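Local structure of EGF family domain-containing protein (Toxoplasma gondii, 4Z80) at residues D27-K32 / P88-G93; A123-H128 / C265-S270; Y220-K223 / H228-C231; K365-R370 / Y403-F408; E379-R384 / M444-L449. The protein probably serves in host-cell invasion, as an AMA-family membrane antigen that binds a RON2-like partner peptide at the parasite's moving junction. All coordinates share one frame; numbering follows the deposited sequence.

Contact 1. Residues D27-K32 / P88-G93; sequences DLIWDK and PYMAAG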
# COMPACT_ATOMS: atom_id res chain seq x y z
N ASP A 27 -3.54 -3.01 -13.66
CA ASP A 27 -4.37 -3.69 -12.68
C ASP A 27 -4.20 -5.18 -12.90
O ASP A 27 -4.76 -5.71 -13.86
CB ASP A 27 -5.83 -3.28 -12.83
CG ASP A 27 -6.74 -3.95 -11.80
OD1 ASP A 27 -6.38 -3.97 -10.61
OD2 ASP A 27 -7.82 -4.43 -12.19
N LEU A 28 -3.41 -5.83 -12.07
CA LEU A 28 -3.23 -7.27 -12.23
C LEU A 28 -3.85 -8.02 -11.07
O LEU A 28 -4.07 -7.48 -9.98
CB LEU A 28 -1.75 -7.62 -12.36
CG LEU A 28 -0.80 -7.50 -11.17
CD1 LEU A 28 -0.87 -8.69 -10.21
CD2 LEU A 28 0.63 -7.35 -11.67
N ILE A 29 -4.17 -9.28 -11.35
CA ILE A 29 -4.60 -10.21 -10.33
C ILE A 29 -3.74 -11.46 -10.46
O ILE A 29 -3.27 -11.79 -11.55
CB ILE A 29 -6.09 -10.55 -10.46
CG1 ILE A 29 -6.40 -10.98 -11.88
CG2 ILE A 29 -6.94 -9.34 -10.07
CD1 ILE A 29 -7.58 -11.86 -11.98
N TRP A 30 -3.53 -12.16 -9.35
CA TRP A 30 -2.68 -13.36 -9.36
C TRP A 30 -3.49 -14.55 -9.85
O TRP A 30 -4.63 -14.75 -9.43
CB TRP A 30 -2.09 -13.63 -7.96
CG TRP A 30 -1.38 -12.44 -7.39
CD1 TRP A 30 -1.79 -11.68 -6.33
CD2 TRP A 30 -0.17 -11.86 -7.86
NE1 TRP A 30 -0.90 -10.66 -6.11
CE2 TRP A 30 0.11 -10.75 -7.03
CE3 TRP A 30 0.72 -12.16 -8.90
CZ2 TRP A 30 1.23 -9.94 -7.22
CZ3 TRP A 30 1.83 -11.35 -9.08
CH2 TRP A 30 2.08 -10.26 -8.24
N ASP A 31 -2.91 -15.32 -10.76
CA ASP A 31 -3.55 -16.55 -11.23
C ASP A 31 -2.52 -17.44 -11.92
O ASP A 31 -1.77 -16.97 -12.76
CB ASP A 31 -4.70 -16.24 -12.18
CG ASP A 31 -5.61 -17.44 -12.38
OD1 ASP A 31 -5.25 -18.32 -13.18
OD2 ASP A 31 -6.68 -17.50 -11.73
N LYS A 32 -2.50 -18.72 -11.57
CA LYS A 32 -1.47 -19.61 -12.12
C LYS A 32 -1.70 -19.87 -13.62
O LYS A 32 -0.80 -20.37 -14.29
CB LYS A 32 -1.42 -20.92 -11.34
CG LYS A 32 -2.67 -21.76 -11.37
CD LYS A 32 -2.49 -23.00 -10.49
CE LYS A 32 -3.80 -23.73 -10.29
NZ LYS A 32 -4.44 -24.10 -11.59
N PRO A 88 -17.30 -0.93 -4.71
CA PRO A 88 -16.41 -1.78 -3.90
C PRO A 88 -15.06 -1.97 -4.59
O PRO A 88 -14.86 -2.90 -5.37
CB PRO A 88 -17.18 -3.09 -3.78
CG PRO A 88 -18.12 -3.11 -4.91
CD PRO A 88 -18.37 -1.70 -5.35
N TYR A 89 -14.17 -1.03 -4.31
CA TYR A 89 -12.85 -0.97 -4.93
C TYR A 89 -11.73 -1.41 -4.00
O TYR A 89 -11.69 -1.04 -2.82
CB TYR A 89 -12.55 0.47 -5.38
CG TYR A 89 -13.24 0.98 -6.62
CD1 TYR A 89 -13.52 0.16 -7.70
CD2 TYR A 89 -13.57 2.33 -6.72
CE1 TYR A 89 -14.13 0.67 -8.84
CE2 TYR A 89 -14.17 2.84 -7.85
CZ TYR A 89 -14.45 2.01 -8.90
OH TYR A 89 -15.05 2.54 -10.02
N MET A 90 -10.79 -2.17 -4.56
CA MET A 90 -9.49 -2.37 -3.92
C MET A 90 -8.48 -1.36 -4.47
O MET A 90 -8.61 -0.91 -5.61
CB MET A 90 -8.99 -3.81 -4.11
CG MET A 90 -8.78 -4.23 -5.55
SD MET A 90 -8.42 -6.01 -5.62
CE MET A 90 -8.09 -6.17 -7.36
N ALA A 91 -7.49 -1.01 -3.66
CA ALA A 91 -6.38 -0.18 -4.12
C ALA A 91 -5.60 -0.92 -5.19
O ALA A 91 -5.26 -2.10 -5.02
CB ALA A 91 -5.48 0.20 -2.95
N ALA A 92 -5.32 -0.25 -6.30
CA ALA A 92 -4.75 -0.89 -7.48
C ALA A 92 -3.63 -0.06 -8.07
O ALA A 92 -3.55 1.15 -7.83
CB ALA A 92 -5.82 -1.12 -8.53
N GLY A 93 -2.78 -0.72 -8.85
CA GLY A 93 -1.66 -0.08 -9.52
C GLY A 93 -0.41 -0.91 -9.30
O GLY A 93 0.07 -1.03 -8.17
O HOH W 1 -2.02 -3.98 -9.79
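Strand 27-30 meets strand 89-91 and the residue after it, Ala92; the two strands belong to separate antiparallel sheets. Asp27 and Ile29 touch from one side, Met90 and Ala92 from the other. Asp27 and Gly93 are the closest backbone pair, with CA atoms 5.5 Å apart. No direct hydrogen bond joins the segments. CG of Asp27 lies anti to the backbone N (chi1 -179°), which carries the carboxylate over to the second segment. There OD1 of Asp27 comes 3.6 Å from CB of Ala92. The same OD1 lies 4.3 Å from CE of Met90.

The carboxylate is buried, but both oxygens have polar partners outside the segments. Ser61 hydrogen-bonds OD1, and Arg50 makes a salt bridge with OD2. These two residues also place the contact in the fold. Arg50 belongs to strand 43-51, which pairs with 27-30 in a three-stranded sheet. Ser61 belongs to strand 60-62, the antiparallel partner of 89-91. Asp27 thus ties one sheet to the other.

Met90 adds the apolar part. Its chain is extended from CA to CE (chi2 -172°, chi3 -176°), and its terminal CE touches CG2 of Ile29 at 4.3 Å. A water also bridges the two backbones. It accepts from N of Leu28 at 3.2 Å and, weakly, from N of Gly93 at 3.5 Å.

Contact 2. Residues A123-H128 / C265-S270; sequences ANVMPH and CWPYKS
Val125 is the first residue of 123-128 to touch the other loop, with its CG1 4.3 Å from CG of Pro267. The backbone here is held from outside by the carboxylate of Glu143, which accepts from the N atoms of Asn124, Val125 and Met126. The peptide bond between Met126 and Pro127 is cis, and the chain then runs on to His128.

His128 carries most of the contact. CG is anti to the backbone N (chi1 -178°), and the imidazole reaches across to Pro267. CB of Pro267 sits squarely over one ring face, 3.6 Å from the centroid of the His128 ring and only 5° off the normal. This is a CH-pi contact. CG of Pro267 lies further toward the near end of the ring, 3.9 Å from CG of His128. At the ring edge, CE1 of His128 is 4.1 Å from CB of Lys269.

NE2 of His128 hydrogen-bonds OG of Ser12 on the bound RON2-like chain. Ser12 of that chain also packs on Pro267 and Lys269, and its Asn9 bonds the backbone of Trp266 and Tyr268. NZ of Lys269 is 6.3 Å from NE2 of His128, which might disfavour a charged imidazole. The apolar face contact restricts the ring on one side, while its NE2 is used to bind the partner.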
# COMPACT_ATOMS: atom_id res chain seq x y z
N ALA A 123 -12.55 0.31 12.43
CA ALA A 123 -13.60 -0.14 11.51
C ALA A 123 -14.72 -0.92 12.21
O ALA A 123 -15.55 -1.54 11.55
CB ALA A 123 -12.99 -0.99 10.40
N ASN A 124 -14.75 -0.88 13.55
CA ASN A 124 -15.78 -1.55 14.34
C ASN A 124 -15.73 -3.06 14.13
O ASN A 124 -16.74 -3.70 13.80
CB ASN A 124 -17.17 -0.99 14.01
CG ASN A 124 -17.27 0.50 14.30
OD1 ASN A 124 -16.94 0.95 15.39
ND2 ASN A 124 -17.71 1.26 13.31
N VAL A 125 -14.54 -3.62 14.34
CA VAL A 125 -14.27 -5.04 14.13
C VAL A 125 -13.87 -5.75 15.43
O VAL A 125 -14.37 -6.84 15.71
CB VAL A 125 -13.15 -5.23 13.09
CG1 VAL A 125 -12.74 -6.71 12.97
CG2 VAL A 125 -13.60 -4.70 11.73
N MET A 126 -12.98 -5.13 16.21
CA MET A 126 -12.38 -5.78 17.39
C MET A 126 -13.05 -5.32 18.68
O MET A 126 -13.18 -4.12 18.91
CB MET A 126 -10.87 -5.48 17.47
CG MET A 126 -10.07 -5.89 16.23
SD MET A 126 -10.21 -7.66 15.89
CE MET A 126 -9.08 -7.81 14.49
N PRO A 127 -13.45 -6.26 19.54
CA PRO A 127 -13.31 -7.72 19.43
C PRO A 127 -14.32 -8.33 18.48
O PRO A 127 -15.48 -7.91 18.46
CB PRO A 127 -13.55 -8.20 20.85
CG PRO A 127 -14.54 -7.21 21.39
CD PRO A 127 -14.09 -5.88 20.82
N HIS A 128 -13.89 -9.31 17.70
CA HIS A 128 -14.78 -9.96 16.77
C HIS A 128 -15.67 -10.96 17.48
O HIS A 128 -16.82 -11.17 17.10
CB HIS A 128 -13.97 -10.66 15.67
CG HIS A 128 -14.82 -11.32 14.63
ND1 HIS A 128 -15.58 -10.60 13.74
CD2 HIS A 128 -15.05 -12.62 14.37
CE1 HIS A 128 -16.24 -11.44 12.96
NE2 HIS A 128 -15.93 -12.68 13.32
N CYS A 265 -6.28 -14.20 7.16
CA CYS A 265 -5.98 -14.06 8.58
C CYS A 265 -6.99 -13.17 9.30
O CYS A 265 -7.06 -13.19 10.52
CB CYS A 265 -4.58 -13.49 8.78
SG CYS A 265 -3.25 -14.41 7.97
N TRP A 266 -7.74 -12.39 8.54
CA TRP A 266 -8.69 -11.44 9.12
C TRP A 266 -10.09 -12.01 9.09
O TRP A 266 -10.46 -12.72 8.15
CB TRP A 266 -8.66 -10.11 8.38
CG TRP A 266 -7.29 -9.60 8.16
CD1 TRP A 266 -6.67 -9.43 6.96
CD2 TRP A 266 -6.34 -9.21 9.17
NE1 TRP A 266 -5.40 -8.95 7.15
CE2 TRP A 266 -5.17 -8.81 8.50
CE3 TRP A 266 -6.37 -9.16 10.56
CZ2 TRP A 266 -4.04 -8.36 9.18
CZ3 TRP A 266 -5.24 -8.71 11.24
CH2 TRP A 266 -4.10 -8.31 10.55
N PRO A 267 -10.90 -11.70 10.11
CA PRO A 267 -12.25 -12.25 10.15
C PRO A 267 -13.20 -11.51 9.21
O PRO A 267 -13.12 -10.29 9.08
CB PRO A 267 -12.66 -12.04 11.60
CG PRO A 267 -11.96 -10.80 12.00
CD PRO A 267 -10.64 -10.82 11.27
N TYR A 268 -14.08 -12.26 8.56
CA TYR A 268 -15.20 -11.68 7.84
C TYR A 268 -16.50 -12.40 8.18
O TYR A 268 -16.59 -13.62 8.11
CB TYR A 268 -15.00 -11.73 6.32
CG TYR A 268 -16.27 -11.32 5.61
CD1 TYR A 268 -16.72 -10.00 5.66
CD2 TYR A 268 -17.05 -12.25 4.95
CE1 TYR A 268 -17.90 -9.63 5.05
CE2 TYR A 268 -18.24 -11.89 4.33
CZ TYR A 268 -18.65 -10.57 4.38
OH TYR A 268 -19.82 -10.19 3.78
N LYS A 269 -17.51 -11.61 8.54
CA LYS A 269 -18.87 -12.10 8.74
C LYS A 269 -19.81 -11.16 8.00
O LYS A 269 -19.61 -9.94 8.01
CB LYS A 269 -19.20 -12.18 10.22
CG LYS A 269 -20.59 -12.69 10.53
CD LYS A 269 -20.70 -12.91 12.03
CE LYS A 269 -22.04 -13.48 12.43
NZ LYS A 269 -22.04 -13.90 13.86
N SER A 270 -20.83 -11.74 7.37
CA SER A 270 -21.76 -11.01 6.51
C SER A 270 -22.18 -9.69 7.13
O SER A 270 -22.58 -9.64 8.29
CB SER A 270 -22.99 -11.87 6.21
OG SER A 270 -23.68 -11.41 5.06

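Contact 3. Residues Y220-K223 / H228-C231; sequences YDYK and HVGC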
# COMPACT_ATOMS: atom_id res chain seq x y z
N TYR A 220 -5.20 -1.51 18.66
CA TYR A 220 -6.29 -2.01 19.46
C TYR A 220 -5.77 -2.86 20.61
O TYR A 220 -4.68 -3.42 20.53
CB TYR A 220 -7.29 -2.80 18.60
CG TYR A 220 -7.03 -4.28 18.34
CD1 TYR A 220 -6.09 -4.70 17.41
CD2 TYR A 220 -7.79 -5.25 18.99
CE1 TYR A 220 -5.89 -6.05 17.15
CE2 TYR A 220 -7.60 -6.59 18.73
CZ TYR A 220 -6.65 -6.99 17.82
OH TYR A 220 -6.48 -8.33 17.57
N ASP A 221 -6.55 -2.89 21.68
CA ASP A 221 -6.22 -3.64 22.89
C ASP A 221 -6.65 -5.09 22.68
O ASP A 221 -7.78 -5.46 22.98
CB ASP A 221 -6.91 -3.00 24.09
CG ASP A 221 -6.61 -3.71 25.39
OD1 ASP A 221 -5.81 -4.67 25.39
OD2 ASP A 221 -7.18 -3.30 26.43
N TYR A 222 -5.75 -5.91 22.15
CA TYR A 222 -6.08 -7.28 21.80
C TYR A 222 -6.30 -8.10 23.06
O TYR A 222 -7.10 -9.03 23.06
CB TYR A 222 -4.97 -7.93 20.95
CG TYR A 222 -3.76 -8.35 21.76
CD1 TYR A 222 -3.75 -9.56 22.45
CD2 TYR A 222 -2.65 -7.53 21.86
CE1 TYR A 222 -2.67 -9.94 23.21
CE2 TYR A 222 -1.56 -7.90 22.62
CZ TYR A 222 -1.57 -9.11 23.29
OH TYR A 222 -0.48 -9.48 24.04
N LYS A 223 -5.60 -7.75 24.13
CA LYS A 223 -5.62 -8.56 25.35
C LYS A 223 -6.80 -8.26 26.25
O LYS A 223 -7.39 -9.17 26.83
CB LYS A 223 -4.33 -8.35 26.15
CG LYS A 223 -4.27 -9.17 27.43
CD LYS A 223 -2.94 -8.98 28.11
CE LYS A 223 -2.73 -10.01 29.21
NZ LYS A 223 -2.32 -9.38 30.50
N HIS A 228 -7.94 -13.22 30.96
CA HIS A 228 -8.57 -14.01 29.91
C HIS A 228 -8.39 -13.25 28.60
O HIS A 228 -9.15 -12.32 28.30
CB HIS A 228 -10.05 -14.25 30.23
CG HIS A 228 -10.71 -15.25 29.33
ND1 HIS A 228 -12.02 -15.65 29.50
CD2 HIS A 228 -10.25 -15.92 28.25
CE1 HIS A 228 -12.34 -16.51 28.56
NE2 HIS A 228 -11.28 -16.70 27.79
N VAL A 229 -7.38 -13.65 27.83
CA VAL A 229 -6.92 -12.89 26.67
C VAL A 229 -8.01 -12.68 25.63
O VAL A 229 -8.59 -13.63 25.10
CB VAL A 229 -5.72 -13.59 26.00
CG1 VAL A 229 -5.25 -12.83 24.77
CG2 VAL A 229 -4.58 -13.73 26.98
N GLY A 230 -8.27 -11.41 25.32
CA GLY A 230 -9.28 -11.06 24.34
C GLY A 230 -10.59 -10.58 24.93
O GLY A 230 -11.46 -10.13 24.20
N CYS A 231 -10.73 -10.68 26.24
CA CYS A 231 -12.01 -10.37 26.88
C CYS A 231 -12.13 -8.93 27.36
O CYS A 231 -11.13 -8.30 27.69
CB CYS A 231 -12.25 -11.33 28.04
SG CYS A 231 -12.56 -13.03 27.50
O HOH W 2 -9.08 -9.26 29.06
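The Tyr222 ring meets, at its edge, Val229 of a type II beta turn that runs from His228 to Cys231. CE1 of Tyr222 is 4.2 Å from CG1 of Val229, which lies near the ring plane. CB of Lys223 lies over one face of the Tyr222 ring, offset toward the rim. Phe194 and His238 also meet this ring, each edge-to-face, and the Tyr222 hydroxyl is hydrogen-bonded to that of Tyr206. The second flat group is His228. SG of Cys231 stands 3.3 Å above its ring plane, offset toward the rim.

The turn is closed by the bond from N of Cys231 to O of His228 at 3.1 Å. Gly230 takes the third position with a positive phi of 102°. The disulfide from Cys231 to Cys133 anchors the end of the turn. On the bound RON2-like chain, O of Pro21 accepts from NE2 of His228, and Ile25 packs on Val229.

The turn docks on 220-223 through backbone atoms. A water lies 2.8 Å from O of Lys223 and 2.6 Å from O of Cys231; with other acceptors nearby, it cannot donate to all of them at once. CA of Gly230 makes a CH...O contact of 3.2 Å with O of Tyr222. N of Gly230 donates to O of Lys223 at 2.8 Å, nearly straight at 161°, from 43° above the carbonyl plane.

Contact 4. Residues K365-R370 / Y403-F408; sequences KPMNAR and YHWATF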
# COMPACT_ATOMS: atom_id res chain seq x y z
N LYS A 365 15.13 14.68 -29.10
CA LYS A 365 14.50 16.00 -29.05
C LYS A 365 13.53 16.04 -27.88
O LYS A 365 12.93 15.02 -27.53
CB LYS A 365 13.79 16.32 -30.37
CG LYS A 365 12.70 15.33 -30.76
CD LYS A 365 12.07 15.71 -32.10
CE LYS A 365 11.00 14.71 -32.51
NZ LYS A 365 10.43 15.03 -33.85
N PRO A 366 13.40 17.21 -27.25
CA PRO A 366 12.51 17.27 -26.09
C PRO A 366 11.08 16.97 -26.49
O PRO A 366 10.66 17.25 -27.62
CB PRO A 366 12.68 18.70 -25.57
CG PRO A 366 13.23 19.47 -26.72
CD PRO A 366 14.07 18.50 -27.49
N MET A 367 10.35 16.37 -25.57
CA MET A 367 8.95 16.10 -25.80
C MET A 367 8.21 17.44 -25.88
O MET A 367 8.73 18.47 -25.44
CB MET A 367 8.38 15.21 -24.70
CG MET A 367 9.16 13.90 -24.51
SD MET A 367 8.20 12.54 -23.82
CE MET A 367 7.83 13.15 -22.18
N ASN A 368 7.01 17.41 -26.45
CA ASN A 368 6.18 18.60 -26.55
C ASN A 368 5.34 18.78 -25.30
O ASN A 368 4.49 17.94 -25.00
CB ASN A 368 5.28 18.52 -27.78
CG ASN A 368 6.06 18.52 -29.09
OD1 ASN A 368 7.05 19.23 -29.23
ND2 ASN A 368 5.60 17.72 -30.05
N ALA A 369 5.57 19.88 -24.59
CA ALA A 369 4.87 20.14 -23.34
C ALA A 369 3.38 20.31 -23.59
O ALA A 369 2.97 20.95 -24.56
CB ALA A 369 5.43 21.39 -22.66
N ARG A 370 2.58 19.70 -22.72
CA ARG A 370 1.15 19.93 -22.68
C ARG A 370 0.83 21.21 -21.93
O ARG A 370 -0.16 21.90 -22.21
CB ARG A 370 0.44 18.77 -21.99
CG ARG A 370 0.63 17.41 -22.65
CD ARG A 370 -0.00 17.32 -24.03
NE ARG A 370 -1.39 17.79 -24.02
CZ ARG A 370 -2.43 17.07 -23.60
NH1 ARG A 370 -2.27 15.83 -23.14
NH2 ARG A 370 -3.65 17.60 -23.63
N TYR A 403 -0.76 13.70 -17.08
CA TYR A 403 0.67 14.02 -17.08
C TYR A 403 1.43 13.03 -16.20
O TYR A 403 1.14 12.94 -15.00
CB TYR A 403 0.94 15.43 -16.56
CG TYR A 403 0.15 16.57 -17.19
CD1 TYR A 403 -0.35 16.48 -18.48
CD2 TYR A 403 -0.08 17.73 -16.47
CE1 TYR A 403 -1.07 17.54 -19.03
CE2 TYR A 403 -0.78 18.78 -17.01
CZ TYR A 403 -1.27 18.68 -18.28
OH TYR A 403 -1.99 19.76 -18.77
N HIS A 404 2.40 12.32 -16.75
CA HIS A 404 3.19 11.37 -15.95
C HIS A 404 4.68 11.67 -15.95
O HIS A 404 5.43 10.99 -15.24
CB HIS A 404 2.97 9.95 -16.44
CG HIS A 404 1.57 9.48 -16.19
ND1 HIS A 404 1.07 9.29 -14.92
CD2 HIS A 404 0.54 9.27 -17.04
CE1 HIS A 404 -0.20 8.93 -15.01
NE2 HIS A 404 -0.54 8.92 -16.28
N TRP A 405 5.09 12.68 -16.70
CA TRP A 405 6.49 13.07 -16.83
C TRP A 405 6.56 14.58 -16.80
O TRP A 405 5.74 15.24 -17.43
CB TRP A 405 7.09 12.54 -18.14
CG TRP A 405 6.81 11.09 -18.37
CD1 TRP A 405 7.59 10.03 -17.99
CD2 TRP A 405 5.65 10.53 -19.00
NE1 TRP A 405 6.99 8.85 -18.35
CE2 TRP A 405 5.79 9.13 -18.96
CE3 TRP A 405 4.50 11.07 -19.59
CZ2 TRP A 405 4.84 8.27 -19.51
CZ3 TRP A 405 3.57 10.22 -20.12
CH2 TRP A 405 3.73 8.84 -20.07
N ALA A 406 7.53 15.11 -16.05
CA ALA A 406 7.80 16.53 -16.06
C ALA A 406 9.30 16.79 -16.12
O ALA A 406 10.09 16.03 -15.56
CB ALA A 406 7.21 17.21 -14.84
N THR A 407 9.67 17.88 -16.79
CA THR A 407 11.04 18.37 -16.80
C THR A 407 11.04 19.69 -16.10
O THR A 407 10.31 20.61 -16.50
CB THR A 407 11.60 18.54 -18.23
OG1 THR A 407 11.67 17.28 -18.89
CG2 THR A 407 12.99 19.20 -18.22
N PHE A 408 11.85 19.79 -15.05
CA PHE A 408 12.07 21.04 -14.35
C PHE A 408 13.31 21.71 -14.90
O PHE A 408 14.35 21.08 -15.03
CB PHE A 408 12.22 20.79 -12.85
CG PHE A 408 12.51 22.04 -12.07
CD1 PHE A 408 11.48 22.90 -11.74
CD2 PHE A 408 13.79 22.33 -11.63
CE1 PHE A 408 11.72 24.05 -11.01
CE2 PHE A 408 14.04 23.48 -10.90
CZ PHE A 408 13.01 24.34 -10.58
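Arg370 and Tyr403 make the closest touch, with CB of Arg370 3.5 Å from CE1 of Tyr403. CG of Arg370 follows at 4.0 Å from the same CE1. The approach to the ring is oblique, and it is made by the aliphatic root of the arginine. The Arg370 chain bends at chi2 and chi3 (-66° and -50°). The guanidinium plane ends up 85° from the tyrosine ring, so the two do not stack. A second touch is wholly apolar. CE of Met367, at the end of a chain bent at chi3, is 4.2 Å from CB of Trp405. These two side chains cross at about a right angle. Within 403-408, CB of His404 lies over one face of the Trp405 indole, 3.5 Å above its plane and toward its rim.

Residues of a second shell set these groups. NH1 of Arg370 is hydrogen-bonded to OG of Ser431. The Tyr403 ring meets that of Phe429. NE1 of Trp405 is tied to O of Phe19, and the indole packs edge-to-face with Trp355.

Met367 also rests on Trp355 and Tyr430, which belong to two different sheets. Segment 365-370 begins in the last two residues of strand 363-366, beside 353-359, and continues as a loop. Strand 405-410 lies between 424-430 and 443-447 in the other sheet. Helix 378-387 covers that sheet, with its Leu385 against Tyr403 and Ala406.

Contact 5. Residues E379-R384 / M444-L449; sequences EQCGQR and MAFTSL. With SO4 (sulfate ion), chain H.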
# COMPACT_ATOMS: atom_id res chain seq x y z
N GLU A 379 10.66 20.54 -6.10
CA GLU A 379 9.73 19.76 -5.29
C GLU A 379 8.28 20.03 -5.71
O GLU A 379 7.49 19.10 -5.85
CB GLU A 379 9.91 20.07 -3.81
CG GLU A 379 8.96 19.29 -2.90
CD GLU A 379 9.17 19.61 -1.44
OE1 GLU A 379 10.02 20.48 -1.13
OE2 GLU A 379 8.50 19.00 -0.58
N GLN A 380 7.94 21.30 -5.90
CA GLN A 380 6.60 21.67 -6.38
C GLN A 380 6.28 21.05 -7.73
O GLN A 380 5.15 20.64 -7.99
CB GLN A 380 6.45 23.19 -6.45
CG GLN A 380 6.32 23.84 -5.09
CD GLN A 380 6.24 25.35 -5.18
OE1 GLN A 380 6.72 25.95 -6.14
NE2 GLN A 380 5.62 25.97 -4.18
N CYS A 381 7.27 21.01 -8.62
CA CYS A 381 7.11 20.36 -9.91
C CYS A 381 6.71 18.90 -9.76
O CYS A 381 5.75 18.44 -10.38
CB CYS A 381 8.42 20.46 -10.69
SG CYS A 381 8.37 19.87 -12.37
N GLY A 382 7.43 18.17 -8.92
CA GLY A 382 7.10 16.78 -8.70
C GLY A 382 5.75 16.59 -8.02
O GLY A 382 5.01 15.66 -8.35
N GLN A 383 5.44 17.45 -7.07
CA GLN A 383 4.16 17.39 -6.37
C GLN A 383 2.99 17.64 -7.31
O GLN A 383 2.02 16.88 -7.33
CB GLN A 383 4.11 18.42 -5.23
CG GLN A 383 5.01 18.09 -4.06
CD GLN A 383 5.09 19.23 -3.06
OE1 GLN A 383 5.16 20.40 -3.43
NE2 GLN A 383 5.06 18.89 -1.79
N ARG A 384 3.07 18.71 -8.09
CA ARG A 384 1.98 19.01 -9.00
C ARG A 384 1.86 17.97 -10.10
O ARG A 384 0.76 17.63 -10.51
CB ARG A 384 2.12 20.41 -9.60
CG ARG A 384 1.75 21.55 -8.64
CD ARG A 384 0.35 21.43 -7.99
NE ARG A 384 -0.77 21.63 -8.91
CZ ARG A 384 -2.06 21.57 -8.56
NH1 ARG A 384 -3.01 21.79 -9.45
NH2 ARG A 384 -2.39 21.29 -7.31
N MET A 444 15.98 18.72 -14.21
CA MET A 444 15.70 17.53 -13.42
C MET A 444 14.42 16.93 -13.95
O MET A 444 13.49 17.68 -14.29
CB MET A 444 15.56 17.86 -11.93
CG MET A 444 15.29 16.65 -11.03
SD MET A 444 15.42 17.04 -9.29
CE MET A 444 17.18 17.37 -9.15
N ALA A 445 14.36 15.61 -14.04
CA ALA A 445 13.21 14.91 -14.60
C ALA A 445 12.48 14.12 -13.52
O ALA A 445 13.09 13.38 -12.75
CB ALA A 445 13.65 13.98 -15.72
N PHE A 446 11.16 14.29 -13.49
CA PHE A 446 10.26 13.60 -12.56
C PHE A 446 9.26 12.73 -13.29
O PHE A 446 8.88 13.03 -14.43
CB PHE A 446 9.47 14.61 -11.72
CG PHE A 446 10.30 15.46 -10.79
CD1 PHE A 446 10.90 16.63 -11.24
CD2 PHE A 446 10.46 15.11 -9.46
CE1 PHE A 446 11.65 17.42 -10.39
CE2 PHE A 446 11.21 15.91 -8.59
CZ PHE A 446 11.80 17.06 -9.06
N THR A 447 8.80 11.66 -12.63
CA THR A 447 7.59 10.96 -13.03
C THR A 447 6.55 11.06 -11.91
O THR A 447 6.87 11.41 -10.78
CB THR A 447 7.79 9.45 -13.37
OG1 THR A 447 7.80 8.67 -12.16
CG2 THR A 447 9.04 9.23 -14.21
N SER A 448 5.32 10.72 -12.24
CA SER A 448 4.23 10.75 -11.28
C SER A 448 4.35 9.69 -10.18
O SER A 448 3.65 9.77 -9.18
CB SER A 448 2.90 10.59 -12.01
OG SER A 448 2.88 9.42 -12.80
N LEU A 449 5.24 8.72 -10.38
CA LEU A 449 5.52 7.67 -9.39
C LEU A 449 6.83 7.91 -8.62
O LEU A 449 7.18 7.13 -7.73
CB LEU A 449 5.56 6.31 -10.09
CG LEU A 449 4.20 5.77 -10.57
CD1 LEU A 449 4.40 4.69 -11.60
CD2 LEU A 449 3.38 5.25 -9.41
S SO4 H . -1.23 22.86 -4.15
O1 SO4 H . -2.69 22.76 -4.25
O2 SO4 H . -0.61 21.76 -4.88
O3 SO4 H . -0.86 22.86 -2.74
O4 SO4 H . -0.78 24.11 -4.76
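Phe446 projects from strand 443-447 onto helix 378-387, where it meets Gly382 and Cys381. Its CG is anti to the carbonyl carbon (chi1 -65°), which turns the ring toward the helix. CB of Phe446 lies 4.4 Å from CA of Gly382. CG of Phe446 is closer to that CA, at 4.0 Å, and CD2 of Phe446 is closest, at 3.8 Å. CE2 of Phe446 is still 4.2 Å from CA of Gly382, and the ring tip, CZ, lies farther off. The glycine CA stands over one ring face, offset toward the rim and 24° off the normal from the centroid, a CH-pi contact. On the other branch, CD1 of Phe446 is 4.3 Å from SG of Cys381. The sulfur approaches obliquely and is half of the disulfide to Cys427 on strand 424-430.

Thr447 forms an ST turn, its OG1 accepting from N of Leu449 at 3.1 Å. NH2 of Arg384 donates to O2 of a sulfate at 3.0 Å, probably from the crystallisation liquor.

The helix-to-strand contact has no hydrogen bond. It rests on dispersion and weak CH-pi and sulfur-aromatic attraction. With no side chain on Gly382, the aromatic ring can lie directly against the helix backbone.

Overall arrangement
Four of the contacts form two pairs, 2 with 3 and 4 with 5, on opposite sides of the chain's centre. Contacts 2 and 3 have centres 14 Å apart and touch where CB of Met126 meets CD2 of Tyr220 at 3.4 Å. Contact 3 lies, in sequence, between the segments of contact 2. Both border the bound RON2-like chain. Contacts 4 and 5 have centres 11 Å apart and share a sheet. His404 ND1 and Ser448 OG link them at 2.8 Å. Contact 1 touches none of the others. Its centre is 22 Å from that of contact 2 and 26 Å from that of contact 5. The RON2-like chain touches no segment of contacts 1, 4 and 5.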